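Local coordinates for malonyl CoA-acyl carrier protein transacylase (Burkholderia pseudomallei 1710b, PDB 3EZO) that probably catalyses transfer of the malonyl group from malonyl-CoA to holo-acyl carrier protein, releasing CoA and supplying malonyl-ACP for fatty acid synthesis, at residues R121-A126 with V254-G259; A151-A156 with G160-V165; K184-A189 with K195-L200. All blocks are in the same frame, centred on the assembly; numbering follows the deposited sequence.

How the contacts relate
Contact 1 joins helix 113-128 to the C-terminal end of helix 246-256 and the turn after it, beside the predicted active site, where the side chain of Arg123 comes within about 3 Å of that of Ser98. Contacts 2 and 3 belong to a smaller ferredoxin-like unit inserted between the two halves of contact 1 in the chain. Their centres lie about 21 and 25 Å from that of contact 1, and about 11 Å from each other. In both, a helix packs on an edge strand of one antiparallel sheet, and the two helices also touch, with Val152 CG1 3.2 Å from Ala185 O. Of these two, contact 2 lies nearer the predicted catalytic pair, the Glu163 side chain being about 7 Å from that of His207.

Contact 1: R121-A126 with V254-G259; sequences RFRAQA and VRQAAG
Arg123 and Gln256 meet through one direct hydrogen bond and one water bridge. In the direct bond, Arg123 NH2 donates to Gln256 OE1 at 2.8 Å, but the N-H...O angle is only 138°. This guanidinium nitrogen stands 47° out of the carbonyl plane, away from the lone-pair directions, while the two side chains cross at about a right angle. The water lies at the guanidinium edge, in its plane; it accepts from Arg123 NE at 2.9 Å and donates to Gln256 OE1 at 2.7 Å. Arg123 NH2 and NE are thus tied, one directly and one through water, to a single amide oxygen.

Arg123 reaches this point because its chain is extended from CG to NE, with CG anti to the backbone N (chi1 175°). Further polar bonds fix both ends. Arg123 NH1 bonds to Gln69 and NH2 also to Ser98 OG, while Gln256 NE2 is held by Asn237 and by the carbonyl of Ser98. The backbone oxygen of Gln256 bonds to His207 ND1.

Ser98 and His207 are the predicted catalytic pair. The chemistry is consistent with the active site of FabD enzymes, in which an arginine receives the malonyl carboxylate. Gln256 would then position this guanidinium from the second shell, and its buried amide oxygen, gripped by two donors, probably fixes the rotation of that group.

Contact 2: A151-A156 with G160-V165; sequences AVCAEA and GVVEAV
Cys153 is the residue most covered by this contact, and its side chain lies mainly against the backbone of the strand. Its CB sits 3.4 Å from Val162 O. With SG anti to the carbonyl carbon (chi1 -70°), the sulfur passes on along the strand to the next peptide, 3.7 Å from Glu163 C and 3.8 Å from Ala164 N.

Val162 answers from the strand, its CB directed at the helix and its two methyls dividing the work. CG1, lodged between its own backbone N and carbonyl carbon, reaches across to the final turn of the helix, 3.6 Å from Cys153 O and 3.7 Å from Ala156 CB. The other methyl, CG2, rests 4.0 Å from Cys153 SG. Ala156, one turn after Cys153, meets Val162 by its methyl alone. The small Cys153 and Ala156 side chains are consistent with the close approach: the axes of 151-156 and 162-165 come within 7.2 Å and run nearly antiparallel, at 162°.

Glu163 directs its CB away from the helix, and its carboxylate hydrogen-bonds Ser209 OG, close to the predicted catalytic His207. Helix 146-156 covers one face of the antiparallel sheet at its edge strand 162-169, which pairs with strand 172-176. Ile175 of that strand meets both Cys153 and Val162, and Ile182 of helix 179-191 packs on Val162, completing an apolar layer between helices and sheet in this ferredoxin-like subdomain.

Contact 3: K184-A189 with K195-L200; sequences KACEIA and KRALPL
The methyl of Ala197 points from the strand against the helix surface between Cys186 and Ala189, which lies one turn further on. Its CB lies 3.9 Å from Ala189 CB, 4.1 Å from Cys186 CB and 3.7 Å from Cys186 O, so it touches the two side chains and the helix backbone together. Both helix residues direct their CB atoms at the strand; the Ala197 methyl meets that of Ala189 obliquely, end toward end, and passes beside the methylene of Cys186.

Cys186 adds a second line of contact, along the strand. Its CB is 3.6 Å from Ala197 O, and its sulfur, anti to the carbonyl carbon (chi1 -68°), leans past the carbonyl toward the strand's C-terminal end. There SG lies 3.7 Å from Ala197 C and 3.9 Å from Leu198 N, over the face of the peptide between Ala197 and Leu198, and ends 4.1 Å from Pro199 CD, the ring carbon nearest to it. Leu198, between Ala197 and Pro199, directs its CB away from the helix. The axes of 184-189 and 196-199 come within 7.6 Å, nearly antiparallel at 168°, as the small alanine and cysteine side chains would allow.

Lys190, one turn on from Cys186, hydrogen-bonds Ala197 O through NZ. Strand 196-199 forms an edge of the four-stranded antiparallel sheet and pairs with strand 136-142, with a classic beta bulge where Lys195 and Arg196 both face Leu142. Ile141 of that central strand meets both Ala189 and Ala197, Ala139 meets Cys186, and helix 146-156 flanks helix 179-191 through Ala185 and Ile188.

Contact 1: R121-A126 with V254-G259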
ATOM      1  N   ARG A 121      11.193  -6.273   2.608  0.50 10.37           N
ATOM      2  CA  ARG A 121      11.847  -7.261   1.722  0.50 10.76           C
ATOM      3  C   ARG A 121      11.380  -8.671   2.073  0.50 10.71           C
ATOM      4  O   ARG A 121      10.959  -9.458   1.207  0.50 10.60           O
ATOM      5  CB  ARG A 121      13.359  -7.186   1.846  0.50 10.23           C
ATOM      6  CG  ARG A 121      14.098  -8.115   0.919  0.50  9.76           C
ATOM      7  CD  ARG A 121      15.601  -7.809   0.938  0.50  8.68           C
ATOM      8  NE  ARG A 121      16.159  -8.021   2.283  0.50  9.35           N
ATOM      9  CZ  ARG A 121      17.444  -7.909   2.615  0.50  6.13           C
ATOM     10  NH1 ARG A 121      18.363  -7.582   1.722  0.50  3.14           N
ATOM     11  NH2 ARG A 121      17.799  -8.122   3.865  0.50  7.38           N
ATOM     12  N   PHE A 122      11.436  -8.980   3.358  1.00 11.24           N
ATOM     13  CA  PHE A 122      10.949 -10.269   3.830  1.00 11.34           C
ATOM     14  C   PHE A 122       9.445 -10.464   3.521  1.00 10.79           C
ATOM     15  O   PHE A 122       9.041 -11.502   3.003  1.00 10.16           O
ATOM     16  CB  PHE A 122      11.193 -10.428   5.311  1.00 11.38           C
ATOM     17  CG  PHE A 122      10.717 -11.753   5.830  1.00 14.50           C
ATOM     18  CD1 PHE A 122      11.540 -12.877   5.750  1.00 19.60           C
ATOM     19  CD2 PHE A 122       9.406 -11.907   6.320  1.00 16.23           C
ATOM     20  CE1 PHE A 122      11.111 -14.115   6.225  1.00 20.72           C
ATOM     21  CE2 PHE A 122       8.965 -13.146   6.761  1.00 17.01           C
ATOM     22  CZ  PHE A 122       9.816 -14.246   6.704  1.00 18.61           C
ATOM     23  N   ARG A 123       8.630  -9.443   3.805  1.00 10.88           N
ATOM     24  CA  ARG A 123       7.211  -9.504   3.496  1.00 10.58           C
ATOM     25  C   ARG A 123       7.000  -9.864   2.021  1.00 11.00           C
ATOM     26  O   ARG A 123       6.164 -10.710   1.684  1.00 10.55           O
ATOM     27  CB  ARG A 123       6.553  -8.158   3.766  1.00 10.61           C
ATOM     28  CG  ARG A 123       5.083  -8.082   3.351  1.00 10.55           C
ATOM     29  CD  ARG A 123       4.509  -6.709   3.781  1.00 12.93           C
ATOM     30  NE  ARG A 123       3.045  -6.542   3.582  1.00  9.97           N
ATOM     31  CZ  ARG A 123       2.468  -6.062   2.491  1.00 11.56           C
ATOM     32  NH1 ARG A 123       3.179  -5.746   1.388  1.00 11.65           N
ATOM     33  NH2 ARG A 123       1.156  -5.917   2.471  1.00 12.33           N
ATOM     34  N   ALA A 124       7.732  -9.192   1.137  1.00 11.07           N
ATOM     35  CA  ALA A 124       7.638  -9.482  -0.305  1.00 10.40           C
ATOM     36  C   ALA A 124       7.950 -10.943  -0.590  1.00  9.86           C
ATOM     37  O   ALA A 124       7.196 -11.608  -1.315  1.00 10.48           O
ATOM     38  CB  ALA A 124       8.540  -8.550  -1.129  1.00  9.00           C
ATOM     39  N   GLN A 125       9.025 -11.455  -0.010  1.00 10.32           N
ATOM     40  CA  GLN A 125       9.440 -12.862  -0.197  1.00 11.81           C
ATOM     41  C   GLN A 125       8.338 -13.838   0.289  1.00 13.18           C
ATOM     42  O   GLN A 125       7.966 -14.779  -0.439  1.00 13.94           O
ATOM     43  CB  GLN A 125      10.796 -13.103   0.512  1.00 12.72           C
ATOM     44  CG  GLN A 125      11.067 -14.542   1.089  1.00 16.23           C
ATOM     45  CD  GLN A 125      11.217 -15.614   0.017  1.00 20.42           C
ATOM     46  OE1 GLN A 125      11.834 -15.386  -1.053  1.00 19.57           O
ATOM     47  NE2 GLN A 125      10.664 -16.804   0.297  1.00 23.32           N
ATOM     48  N   ALA A 126       7.819 -13.578   1.503  1.00 11.99           N
ATOM     49  CA  ALA A 126       6.747 -14.341   2.093  1.00 12.04           C
ATOM     50  C   ALA A 126       5.492 -14.397   1.233  1.00 12.03           C
ATOM     51  O   ALA A 126       4.930 -15.450   1.031  1.00 11.84           O
ATOM     52  CB  ALA A 126       6.394 -13.763   3.505  1.00 11.15           C
ATOM     53  N   VAL A 254       0.284  -8.824  10.348  1.00 10.46           N
ATOM     54  CA  VAL A 254       0.241 -10.283  10.057  1.00  9.31           C
ATOM     55  C   VAL A 254      -1.025 -10.609   9.265  1.00  9.45           C
ATOM     56  O   VAL A 254      -0.966 -11.232   8.176  1.00  8.24           O
ATOM     57  CB  VAL A 254       0.342 -11.120  11.375  1.00 11.65           C
ATOM     58  CG1 VAL A 254      -0.076 -12.599  11.178  1.00 10.08           C
ATOM     59  CG2 VAL A 254       1.746 -11.010  11.998  1.00  8.50           C
ATOM     60  N   ARG A 255      -2.178 -10.142   9.768  1.00  9.13           N
ATOM     61  CA  ARG A 255      -3.456 -10.464   9.150  1.00  8.72           C
ATOM     62  C   ARG A 255      -3.639  -9.709   7.852  1.00  9.70           C
ATOM     63  O   ARG A 255      -4.333 -10.189   6.910  1.00 10.76           O
ATOM     64  CB  ARG A 255      -4.612 -10.231  10.126  1.00  8.91           C
ATOM     65  CG  ARG A 255      -4.690 -11.305  11.221  1.00  8.62           C
ATOM     66  CD  ARG A 255      -5.888 -11.128  12.182  1.00  9.69           C
ATOM     67  NE  ARG A 255      -5.753  -9.905  12.959  1.00  9.29           N
ATOM     68  CZ  ARG A 255      -6.453  -8.788  12.792  1.00 10.08           C
ATOM     69  NH1 ARG A 255      -7.401  -8.720  11.890  1.00  7.72           N
ATOM     70  NH2 ARG A 255      -6.189  -7.715  13.561  1.00 10.89           N
ATOM     71  N   GLN A 256      -3.007  -8.550   7.753  1.00  9.03           N
ATOM     72  CA  GLN A 256      -3.156  -7.717   6.549  1.00  9.11           C
ATOM     73  C   GLN A 256      -2.821  -8.477   5.267  1.00  8.83           C
ATOM     74  O   GLN A 256      -3.484  -8.303   4.252  1.00  9.26           O
ATOM     75  CB  GLN A 256      -2.261  -6.501   6.634  1.00  8.54           C
ATOM     76  CG  GLN A 256      -2.445  -5.443   5.533  1.00  9.26           C
ATOM     77  CD  GLN A 256      -1.182  -4.696   5.128  1.00 11.09           C
ATOM     78  OE1 GLN A 256      -0.114  -5.291   4.898  1.00 12.31           O
ATOM     79  NE2 GLN A 256      -1.330  -3.399   4.913  1.00  9.65           N
ATOM     80  N   ALA A 257      -1.786  -9.300   5.333  1.00  9.93           N
ATOM     81  CA  ALA A 257      -1.219  -9.907   4.142  1.00 10.06           C
ATOM     82  C   ALA A 257      -2.181 -10.880   3.485  1.00 10.60           C
ATOM     83  O   ALA A 257      -2.110 -11.075   2.265  1.00 11.43           O
ATOM     84  CB  ALA A 257       0.089 -10.588   4.461  1.00  9.90           C
ATOM     85  N   ALA A 258      -3.073 -11.470   4.280  1.00  9.70           N
ATOM     86  CA  ALA A 258      -3.952 -12.514   3.787  1.00 11.18           C
ATOM     87  C   ALA A 258      -5.395 -12.093   4.002  1.00 11.62           C
ATOM     88  O   ALA A 258      -6.292 -12.945   3.979  1.00 13.07           O
ATOM     89  CB  ALA A 258      -3.679 -13.850   4.484  1.00 10.15           C
ATOM     90  N   GLY A 259      -5.602 -10.796   4.188  1.00 11.56           N
ATOM     91  CA  GLY A 259      -6.948 -10.236   4.393  1.00 12.12           C
ATOM     92  C   GLY A 259      -7.153  -8.958   3.606  1.00 12.25           C
ATOM     93  O   GLY A 259      -6.187  -8.395   3.067  1.00 11.12           O
TER
HETATM   94  O   HOH W   1       1.471  -7.202   5.983  1.00 11.50           O

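Contact 2: A151-A156 with G160-V165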
ATOM      1  N   ALA A 151     -20.838 -10.800  -3.964  1.00 12.53           N
ATOM      2  CA  ALA A 151     -21.799 -11.792  -4.515  1.00 12.15           C
ATOM      3  C   ALA A 151     -21.188 -12.514  -5.710  1.00 11.85           C
ATOM      4  O   ALA A 151     -21.241 -13.742  -5.792  1.00 10.61           O
ATOM      5  CB  ALA A 151     -23.166 -11.123  -4.911  1.00 11.84           C
ATOM      6  N   VAL A 152     -20.561 -11.754  -6.614  1.00 11.80           N
ATOM      7  CA  VAL A 152     -19.825 -12.344  -7.730  1.00 11.59           C
ATOM      8  C   VAL A 152     -18.810 -13.391  -7.274  1.00 11.81           C
ATOM      9  O   VAL A 152     -18.785 -14.512  -7.805  1.00 12.54           O
ATOM     10  CB  VAL A 152     -19.109 -11.285  -8.581  1.00 13.09           C
ATOM     11  CG1 VAL A 152     -18.073 -11.967  -9.573  1.00 10.56           C
ATOM     12  CG2 VAL A 152     -20.157 -10.398  -9.273  1.00 13.34           C
ATOM     13  N   CYS A 153     -18.019 -13.052  -6.265  1.00 10.78           N
ATOM     14  CA  CYS A 153     -17.001 -13.978  -5.720  1.00 10.70           C
ATOM     15  C   CYS A 153     -17.622 -15.194  -5.037  1.00 11.52           C
ATOM     16  O   CYS A 153     -17.145 -16.315  -5.220  1.00 11.98           O
ATOM     17  CB  CYS A 153     -16.093 -13.248  -4.759  1.00 10.33           C
ATOM     18  SG  CYS A 153     -14.985 -12.030  -5.598  1.00 11.55           S
ATOM     19  N   ALA A 154     -18.717 -14.987  -4.308  1.00 11.65           N
ATOM     20  CA  ALA A 154     -19.381 -16.074  -3.623  1.00 13.30           C
ATOM     21  C   ALA A 154     -19.916 -17.076  -4.670  1.00 14.80           C
ATOM     22  O   ALA A 154     -19.718 -18.273  -4.574  1.00 16.46           O
ATOM     23  CB  ALA A 154     -20.495 -15.523  -2.670  1.00 11.91           C
ATOM     24  N   GLU A 155     -20.477 -16.555  -5.741  1.00 16.35           N
ATOM     25  CA  GLU A 155     -20.936 -17.370  -6.846  1.00 17.61           C
ATOM     26  C   GLU A 155     -19.796 -18.085  -7.621  1.00 17.25           C
ATOM     27  O   GLU A 155     -19.879 -19.305  -7.883  1.00 16.54           O
ATOM     28  CB  GLU A 155     -21.756 -16.458  -7.762  1.00 18.26           C
ATOM     29  CG  GLU A 155     -22.496 -17.165  -8.861  1.00 23.66           C
ATOM     30  CD  GLU A 155     -23.336 -16.201  -9.658  1.00 29.22           C
ATOM     31  OE1 GLU A 155     -23.631 -15.053  -9.142  1.00 32.13           O
ATOM     32  OE2 GLU A 155     -23.676 -16.606 -10.790  1.00 32.28           O
ATOM     33  N   ALA A 156     -18.754 -17.329  -7.981  1.00 15.83           N
ATOM     34  CA  ALA A 156     -17.582 -17.856  -8.672  1.00 15.22           C
ATOM     35  C   ALA A 156     -16.841 -18.952  -7.870  1.00 15.83           C
ATOM     36  O   ALA A 156     -16.126 -19.811  -8.444  1.00 14.95           O
ATOM     37  CB  ALA A 156     -16.627 -16.689  -9.010  1.00 14.05           C
ATOM     38  N   GLY A 160     -13.439 -22.464  -7.497  1.00 16.07           N
ATOM     39  CA  GLY A 160     -12.187 -22.257  -6.775  1.00 14.88           C
ATOM     40  C   GLY A 160     -12.351 -20.998  -5.921  1.00 14.41           C
ATOM     41  O   GLY A 160     -13.097 -20.080  -6.276  1.00 13.48           O
ATOM     42  N   VAL A 161     -11.631 -20.943  -4.805  1.00 13.45           N
ATOM     43  CA  VAL A 161     -11.688 -19.792  -3.873  1.00 12.67           C
ATOM     44  C   VAL A 161     -11.365 -18.509  -4.601  1.00 11.66           C
ATOM     45  O   VAL A 161     -10.433 -18.464  -5.398  1.00 12.23           O
ATOM     46  CB  VAL A 161     -10.730 -20.009  -2.680  1.00 12.55           C
ATOM     47  CG1 VAL A 161     -10.541 -18.777  -1.850  1.00 10.00           C
ATOM     48  CG2 VAL A 161     -11.242 -21.179  -1.829  1.00 14.36           C
ATOM     49  N   VAL A 162     -12.176 -17.485  -4.354  1.00 11.51           N
ATOM     50  CA  VAL A 162     -11.958 -16.137  -4.881  1.00 10.68           C
ATOM     51  C   VAL A 162     -12.689 -15.181  -3.995  1.00 11.28           C
ATOM     52  O   VAL A 162     -13.831 -15.459  -3.538  1.00 10.56           O
ATOM     53  CB  VAL A 162     -12.392 -16.006  -6.400  1.00 11.62           C
ATOM     54  CG1 VAL A 162     -13.842 -16.480  -6.629  1.00 10.22           C
ATOM     55  CG2 VAL A 162     -12.165 -14.615  -6.917  1.00 12.14           C
ATOM     56  N   GLU A 163     -12.041 -14.054  -3.711  1.00 11.41           N
ATOM     57  CA  GLU A 163     -12.516 -13.107  -2.689  1.00 11.38           C
ATOM     58  C   GLU A 163     -12.292 -11.674  -3.126  1.00 10.95           C
ATOM     59  O   GLU A 163     -11.396 -11.422  -3.910  1.00 10.53           O
ATOM     60  CB  GLU A 163     -11.747 -13.316  -1.366  1.00 11.70           C
ATOM     61  CG  GLU A 163     -12.011 -14.672  -0.693  1.00 13.90           C
ATOM     62  CD  GLU A 163     -10.926 -15.068   0.316  1.00 14.85           C
ATOM     63  OE1 GLU A 163      -9.874 -14.367   0.425  1.00 12.46           O
ATOM     64  OE2 GLU A 163     -11.136 -16.102   1.001  1.00 13.84           O
ATOM     65  N   ALA A 164     -13.090 -10.745  -2.590  1.00 11.01           N
ATOM     66  CA  ALA A 164     -12.892  -9.312  -2.839  1.00 11.26           C
ATOM     67  C   ALA A 164     -11.876  -8.808  -1.800  1.00 11.31           C
ATOM     68  O   ALA A 164     -12.113  -8.888  -0.597  1.00 11.61           O
ATOM     69  CB  ALA A 164     -14.195  -8.565  -2.780  1.00 11.04           C
ATOM     70  N   VAL A 165     -10.704  -8.384  -2.258  1.00 11.08           N
ATOM     71  CA  VAL A 165      -9.548  -8.200  -1.357  1.00 10.92           C
ATOM     72  C   VAL A 165      -8.966  -6.782  -1.262  1.00 11.47           C
ATOM     73  O   VAL A 165      -8.178  -6.535  -0.375  1.00 11.05           O
ATOM     74  CB  VAL A 165      -8.408  -9.231  -1.652  1.00 10.76           C
ATOM     75  CG1 VAL A 165      -8.956 -10.687  -1.649  1.00 10.43           C
ATOM     76  CG2 VAL A 165      -7.641  -8.921  -2.984  1.00 10.88           C
TER

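Contact 3: K184-A189 with K195-L200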
ATOM      1  N   LYS A 184     -13.698 -17.154 -13.532  1.00 17.86           N
ATOM      2  CA  LYS A 184     -15.167 -17.231 -13.421  1.00 16.52           C
ATOM      3  C   LYS A 184     -15.768 -15.958 -12.827  1.00 16.15           C
ATOM      4  O   LYS A 184     -16.836 -15.500 -13.254  1.00 14.50           O
ATOM      5  CB  LYS A 184     -15.551 -18.430 -12.548  1.00 17.26           C
ATOM      6  CG  LYS A 184     -17.032 -18.684 -12.441  1.00 18.20           C
ATOM      7  CD  LYS A 184     -17.605 -19.076 -13.772  1.00 21.84           C
ATOM      8  CE  LYS A 184     -19.098 -19.265 -13.662  1.00 27.28           C
ATOM      9  NZ  LYS A 184     -19.422 -20.319 -12.635  1.00 32.85           N
ATOM     10  N   ALA A 185     -15.077 -15.365 -11.855  1.00 15.01           N
ATOM     11  CA  ALA A 185     -15.562 -14.110 -11.261  1.00 15.31           C
ATOM     12  C   ALA A 185     -15.574 -13.002 -12.308  1.00 15.20           C
ATOM     13  O   ALA A 185     -16.534 -12.234 -12.371  1.00 15.38           O
ATOM     14  CB  ALA A 185     -14.715 -13.692 -10.033  1.00 14.07           C
ATOM     15  N   CYS A 186     -14.531 -12.908 -13.128  1.00 16.10           N
ATOM     16  CA  CYS A 186     -14.559 -11.917 -14.239  1.00 17.39           C
ATOM     17  C   CYS A 186     -15.757 -12.121 -15.191  1.00 17.88           C
ATOM     18  O   CYS A 186     -16.473 -11.183 -15.566  1.00 17.66           O
ATOM     19  CB  CYS A 186     -13.233 -11.909 -15.004  1.00 16.88           C
ATOM     20  SG  CYS A 186     -11.890 -11.277 -14.004  1.00 17.85           S
ATOM     21  N   GLU A 187     -15.995 -13.365 -15.547  1.00 19.05           N
ATOM     22  CA  GLU A 187     -17.105 -13.722 -16.435  1.00 20.37           C
ATOM     23  C   GLU A 187     -18.449 -13.337 -15.815  1.00 19.43           C
ATOM     24  O   GLU A 187     -19.256 -12.628 -16.428  1.00 20.05           O
ATOM     25  CB  GLU A 187     -17.005 -15.219 -16.643  1.00 21.22           C
ATOM     26  CG  GLU A 187     -17.853 -15.827 -17.659  1.00 26.99           C
ATOM     27  CD  GLU A 187     -17.754 -17.339 -17.526  1.00 33.87           C
ATOM     28  OE1 GLU A 187     -16.610 -17.862 -17.689  1.00 38.08           O
ATOM     29  OE2 GLU A 187     -18.794 -17.969 -17.185  1.00 36.08           O
ATOM     30  N   ILE A 188     -18.667 -13.738 -14.565  1.00 18.97           N
ATOM     31  CA  ILE A 188     -19.892 -13.349 -13.834  1.00 18.48           C
ATOM     32  C   ILE A 188     -20.017 -11.811 -13.740  1.00 18.64           C
ATOM     33  O   ILE A 188     -21.104 -11.242 -13.993  1.00 17.14           O
ATOM     34  CB  ILE A 188     -19.959 -13.999 -12.423  1.00 18.54           C
ATOM     35  CG1 ILE A 188     -20.004 -15.524 -12.537  1.00 18.33           C
ATOM     36  CG2 ILE A 188     -21.179 -13.518 -11.651  1.00 16.29           C
ATOM     37  CD1 ILE A 188     -20.078 -16.235 -11.224  1.00 18.90           C
ATOM     38  N   ALA A 189     -18.898 -11.149 -13.422  1.00 19.06           N
ATOM     39  CA  ALA A 189     -18.896  -9.700 -13.222  1.00 19.84           C
ATOM     40  C   ALA A 189     -19.375  -8.994 -14.482  1.00 21.24           C
ATOM     41  O   ALA A 189     -20.220  -8.082 -14.419  1.00 21.04           O
ATOM     42  CB  ALA A 189     -17.544  -9.212 -12.839  1.00 18.53           C
ATOM     43  N   LYS A 195     -18.174  -2.571 -15.925  1.00 22.90           N
ATOM     44  CA  LYS A 195     -17.466  -1.841 -16.972  1.00 22.99           C
ATOM     45  C   LYS A 195     -16.189  -2.566 -17.346  1.00 22.67           C
ATOM     46  O   LYS A 195     -15.776  -2.570 -18.499  1.00 22.15           O
ATOM     47  CB  LYS A 195     -17.158  -0.390 -16.547  1.00 22.63           C
ATOM     48  N   ARG A 196     -15.553  -3.199 -16.376  1.00 22.51           N
ATOM     49  CA  ARG A 196     -14.328  -3.935 -16.666  1.00 22.92           C
ATOM     50  C   ARG A 196     -14.126  -5.015 -15.634  1.00 22.33           C
ATOM     51  O   ARG A 196     -14.476  -4.844 -14.451  1.00 22.42           O
ATOM     52  CB  ARG A 196     -13.126  -3.014 -16.645  1.00 23.55           C
ATOM     53  CG  ARG A 196     -11.911  -3.578 -17.354  1.00 26.36           C
ATOM     54  CD  ARG A 196     -10.844  -2.486 -17.655  1.00 27.61           C
ATOM     55  NE  ARG A 196     -11.381  -1.324 -18.366  1.00 29.76           N
ATOM     56  CZ  ARG A 196     -10.749  -0.146 -18.513  1.00 30.35           C
ATOM     57  NH1 ARG A 196      -9.527   0.059 -18.031  1.00 29.34           N
ATOM     58  NH2 ARG A 196     -11.368   0.856 -19.143  1.00 33.54           N
ATOM     59  N   ALA A 197     -13.544  -6.108 -16.077  1.00 21.24           N
ATOM     60  CA  ALA A 197     -13.293  -7.247 -15.211  1.00 21.36           C
ATOM     61  C   ALA A 197     -12.180  -8.052 -15.866  1.00 21.60           C
ATOM     62  O   ALA A 197     -12.429  -8.859 -16.738  1.00 21.25           O
ATOM     63  CB  ALA A 197     -14.585  -8.064 -15.026  1.00 20.31           C
ATOM     64  N   LEU A 198     -10.956  -7.774 -15.454  1.00 22.51           N
ATOM     65  CA  LEU A 198      -9.760  -8.264 -16.109  1.00 24.09           C
ATOM     66  C   LEU A 198      -8.681  -8.658 -15.108  1.00 24.15           C
ATOM     67  O   LEU A 198      -8.354  -7.889 -14.184  1.00 23.37           O
ATOM     68  CB  LEU A 198      -9.159  -7.179 -17.015  1.00 24.34           C
ATOM     69  CG  LEU A 198      -9.935  -6.805 -18.271  1.00 26.85           C
ATOM     70  CD1 LEU A 198      -9.287  -5.525 -18.909  1.00 27.57           C
ATOM     71  CD2 LEU A 198      -9.994  -8.001 -19.271  1.00 26.58           C
ATOM     72  N   PRO A 199      -8.074  -9.832 -15.331  1.00 25.57           N
ATOM     73  CA  PRO A 199      -6.900 -10.273 -14.589  1.00 26.74           C
ATOM     74  C   PRO A 199      -5.803  -9.257 -14.566  1.00 28.20           C
ATOM     75  O   PRO A 199      -5.663  -8.490 -15.522  1.00 28.70           O
ATOM     76  CB  PRO A 199      -6.452 -11.518 -15.371  1.00 26.31           C
ATOM     77  CG  PRO A 199      -7.724 -12.100 -15.792  1.00 25.78           C
ATOM     78  CD  PRO A 199      -8.508 -10.882 -16.273  1.00 25.58           C
ATOM     79  N   LEU A 200      -5.040  -9.247 -13.473  1.00 29.58           N
ATOM     80  CA  LEU A 200      -3.974  -8.288 -13.289  1.00 30.66           C
ATOM     81  C   LEU A 200      -2.688  -9.063 -13.555  1.00 32.44           C
ATOM     82  O   LEU A 200      -2.674 -10.291 -13.423  1.00 32.77           O
ATOM     83  CB  LEU A 200      -3.993  -7.673 -11.871  1.00 30.46           C
ATOM     84  CG  LEU A 200      -5.049  -6.580 -11.600  1.00 29.94           C
ATOM     85  CD1 LEU A 200      -5.139  -6.169 -10.125  1.00 27.84           C
ATOM     86  CD2 LEU A 200      -4.831  -5.327 -12.479  1.00 29.36           C
TER